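Local coordinates for protein acetylserotonin O-methyltransferase (Homo sapiens, PDB 4A6D) that catalyses the last step of melatonin synthesis, transferring a methyl group from S-adenosyl-L-methionine to N-acetylserotonin, and works as a homodimer, at residues 73-78 and 82-87. Residues are numbered along the deposited sequence; the frame is centred on the assembly and turned at random.
Sequences LKVETR and AFYRNT
The two-stranded antiparallel beta hairpin of the dimerisation domain, consistent with the wing of a winged-helix-type domain, pairs strand 73-78 with strand 81-86. Lys74 and Arg85 exchange backbone bonds as one hydrogen-bonded pair, Lys74 N to Arg85 O being nearly straight (3.0 Å, 174°); Glu76 and Phe83 form the next. Val75 and Tyr84 are the non-hydrogen-bonded pair between them. Val75 turns CG2 away from its own N, which lays this methyl over one face of the Tyr84 ring, 4.0 Å from the centroid, and against Ala82 CB at 3.7 Å. Tyr84 OH is hydrogen-bonded to Asp65 OD1 on helix 57-69, and Arg291 of the second subunit packs on Val75, Ala82 and Tyr84. On the face of Lys74, Glu76, Phe83 and Arg85, charged groups link up. Arg85 bends at chi3 (140°), bringing its guanidinium back across strand 73-78, one face over Lys74 CB. Its NH2 reaches Val75 O weakly, while NH1 makes a salt bridge with Glu76 OE2 at 3.0 Å, the carboxylate and guanidinium planes 68° apart. Glu76 OE1 makes a second, with Arg78 NH2 at 3.2 Å, its hydrogen bonds from NE and NH2 weak. Arg78 CB rests 3.6 Å from Phe83 CE2.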
loop_
_atom_site.group_PDB
_atom_site.type_symbol
_atom_site.label_atom_id
_atom_site.label_comp_id
_atom_site.label_asym_id
_atom_site.label_seq_id
_atom_site.Cartn_x
_atom_site.Cartn_y
_atom_site.Cartn_z
ATOM N N LEU A 73 -11.126 -9.660 -11.154
ATOM C CA LEU A 73 -12.029 -9.772 -12.307
ATOM C C LEU A 73 -11.545 -10.779 -13.371
ATOM O O LEU A 73 -10.353 -11.104 -13.447
ATOM C CB LEU A 73 -12.291 -8.406 -12.974
ATOM C CG LEU A 73 -12.970 -7.305 -12.164
ATOM C CD1 LEU A 73 -13.083 -6.054 -12.999
ATOM C CD2 LEU A 73 -14.356 -7.728 -11.665
ATOM N N LYS A 74 -12.488 -11.267 -14.192
ATOM C CA LYS A 74 -12.219 -12.169 -15.309
ATOM C C LYS A 74 -12.504 -11.400 -16.602
ATOM O O LYS A 74 -13.432 -10.590 -16.642
ATOM C CB LYS A 74 -13.119 -13.423 -15.260
ATOM C CG LYS A 74 -12.767 -14.468 -14.195
ATOM C CD LYS A 74 -13.252 -15.887 -14.562
ATOM C CE LYS A 74 -14.750 -16.091 -14.435
ATOM N NZ LYS A 74 -15.158 -17.508 -14.656
ATOM N N VAL A 75 -11.719 -11.650 -17.655
ATOM C CA VAL A 75 -11.945 -10.999 -18.939
ATOM C C VAL A 75 -12.223 -12.070 -19.985
ATOM O O VAL A 75 -11.856 -13.231 -19.787
ATOM C CB VAL A 75 -10.819 -9.990 -19.330
ATOM C CG1 VAL A 75 -9.523 -10.694 -19.717
ATOM C CG2 VAL A 75 -11.271 -9.041 -20.433
ATOM N N GLU A 76 -12.937 -11.694 -21.048
ATOM C CA GLU A 76 -13.261 -12.549 -22.187
ATOM C C GLU A 76 -13.274 -11.682 -23.431
ATOM O O GLU A 76 -13.431 -10.461 -23.339
ATOM C CB GLU A 76 -14.572 -13.356 -21.981
ATOM C CG GLU A 76 -15.862 -12.721 -22.489
ATOM C CD GLU A 76 -17.138 -13.366 -21.974
ATOM O OE1 GLU A 76 -17.623 -14.328 -22.610
ATOM O OE2 GLU A 76 -17.657 -12.900 -20.931
ATOM N N THR A 77 -13.081 -12.297 -24.586
ATOM C CA THR A 77 -13.056 -11.554 -25.826
ATOM C C THR A 77 -14.278 -11.884 -26.678
ATOM O O THR A 77 -14.645 -13.056 -26.802
ATOM C CB THR A 77 -11.708 -11.784 -26.508
ATOM O OG1 THR A 77 -10.677 -11.574 -25.534
ATOM C CG2 THR A 77 -11.495 -10.879 -27.730
ATOM N N ARG A 78 -14.931 -10.836 -27.217
ATOM C CA ARG A 78 -16.070 -10.925 -28.139
ATOM C C ARG A 78 -15.854 -9.843 -29.194
ATOM O O ARG A 78 -15.829 -8.651 -28.851
ATOM C CB ARG A 78 -17.423 -10.748 -27.434
ATOM C CG ARG A 78 -17.860 -11.914 -26.560
ATOM C CD ARG A 78 -19.080 -11.500 -25.758
ATOM N NE ARG A 78 -19.411 -12.441 -24.686
ATOM C CZ ARG A 78 -20.359 -12.230 -23.778
ATOM N NH1 ARG A 78 -21.070 -11.110 -23.799
ATOM N NH2 ARG A 78 -20.600 -13.138 -22.840
ATOM N N ALA A 82 -12.935 -6.423 -25.274
ATOM C CA ALA A 82 -12.792 -7.133 -23.995
ATOM C C ALA A 82 -14.062 -6.893 -23.213
ATOM O O ALA A 82 -14.591 -5.779 -23.231
ATOM C CB ALA A 82 -11.611 -6.580 -23.205
ATOM N N PHE A 83 -14.550 -7.948 -22.542
ATOM C CA PHE A 83 -15.733 -7.944 -21.684
ATOM C C PHE A 83 -15.371 -8.487 -20.313
ATOM O O PHE A 83 -14.833 -9.590 -20.191
ATOM C CB PHE A 83 -16.898 -8.712 -22.323
ATOM C CG PHE A 83 -17.501 -7.972 -23.492
ATOM C CD1 PHE A 83 -18.495 -7.024 -23.296
ATOM C CD2 PHE A 83 -17.056 -8.206 -24.787
ATOM C CE1 PHE A 83 -19.038 -6.323 -24.375
ATOM C CE2 PHE A 83 -17.600 -7.504 -25.866
ATOM C CZ PHE A 83 -18.600 -6.578 -25.652
ATOM N N TYR A 84 -15.635 -7.683 -19.285
ATOM C CA TYR A 84 -15.291 -7.975 -17.901
ATOM C C TYR A 84 -16.451 -8.523 -17.135
ATOM O O TYR A 84 -17.591 -8.132 -17.375
ATOM C CB TYR A 84 -14.748 -6.714 -17.221
ATOM C CG TYR A 84 -13.572 -6.116 -17.961
ATOM C CD1 TYR A 84 -13.764 -5.199 -18.995
ATOM C CD2 TYR A 84 -12.271 -6.520 -17.682
ATOM C CE1 TYR A 84 -12.690 -4.706 -19.739
ATOM C CE2 TYR A 84 -11.187 -6.022 -18.409
ATOM C CZ TYR A 84 -11.404 -5.119 -19.437
ATOM O OH TYR A 84 -10.333 -4.586 -20.093
ATOM N N ARG A 85 -16.162 -9.438 -16.210
ATOM C CA ARG A 85 -17.158 -10.061 -15.352
ATOM C C ARG A 85 -16.555 -10.274 -13.961
ATOM O O ARG A 85 -15.330 -10.288 -13.824
ATOM C CB ARG A 85 -17.685 -11.371 -15.989
ATOM C CG ARG A 85 -16.859 -12.627 -15.726
ATOM C CD ARG A 85 -17.302 -13.783 -16.604
ATOM N NE ARG A 85 -16.161 -14.558 -17.106
ATOM C CZ ARG A 85 -15.387 -14.199 -18.130
ATOM N NH1 ARG A 85 -15.608 -13.054 -18.773
ATOM N NH2 ARG A 85 -14.376 -14.970 -18.509
ATOM N N ASN A 86 -17.407 -10.421 -12.937
ATOM C CA ASN A 86 -16.968 -10.659 -11.564
ATOM C C ASN A 86 -16.444 -12.089 -11.393
ATOM O O ASN A 86 -16.791 -12.995 -12.171
ATOM C CB ASN A 86 -18.113 -10.406 -10.574
ATOM C CG ASN A 86 -18.311 -8.972 -10.143
ATOM O OD1 ASN A 86 -17.369 -8.258 -9.783
ATOM N ND2 ASN A 86 -19.565 -8.547 -10.081
ATOM N N THR A 87 -15.599 -12.271 -10.371
ATOM C CA THR A 87 -15.042 -13.558 -9.946
ATOM C C THR A 87 -15.891 -14.057 -8.761
ATOM O O THR A 87 -16.871 -13.402 -8.385
ATOM C CB THR A 87 -13.594 -13.368 -9.472
ATOM O OG1 THR A 87 -13.549 -12.283 -8.536
ATOM C CG2 THR A 87 -12.619 -13.169 -10.610
#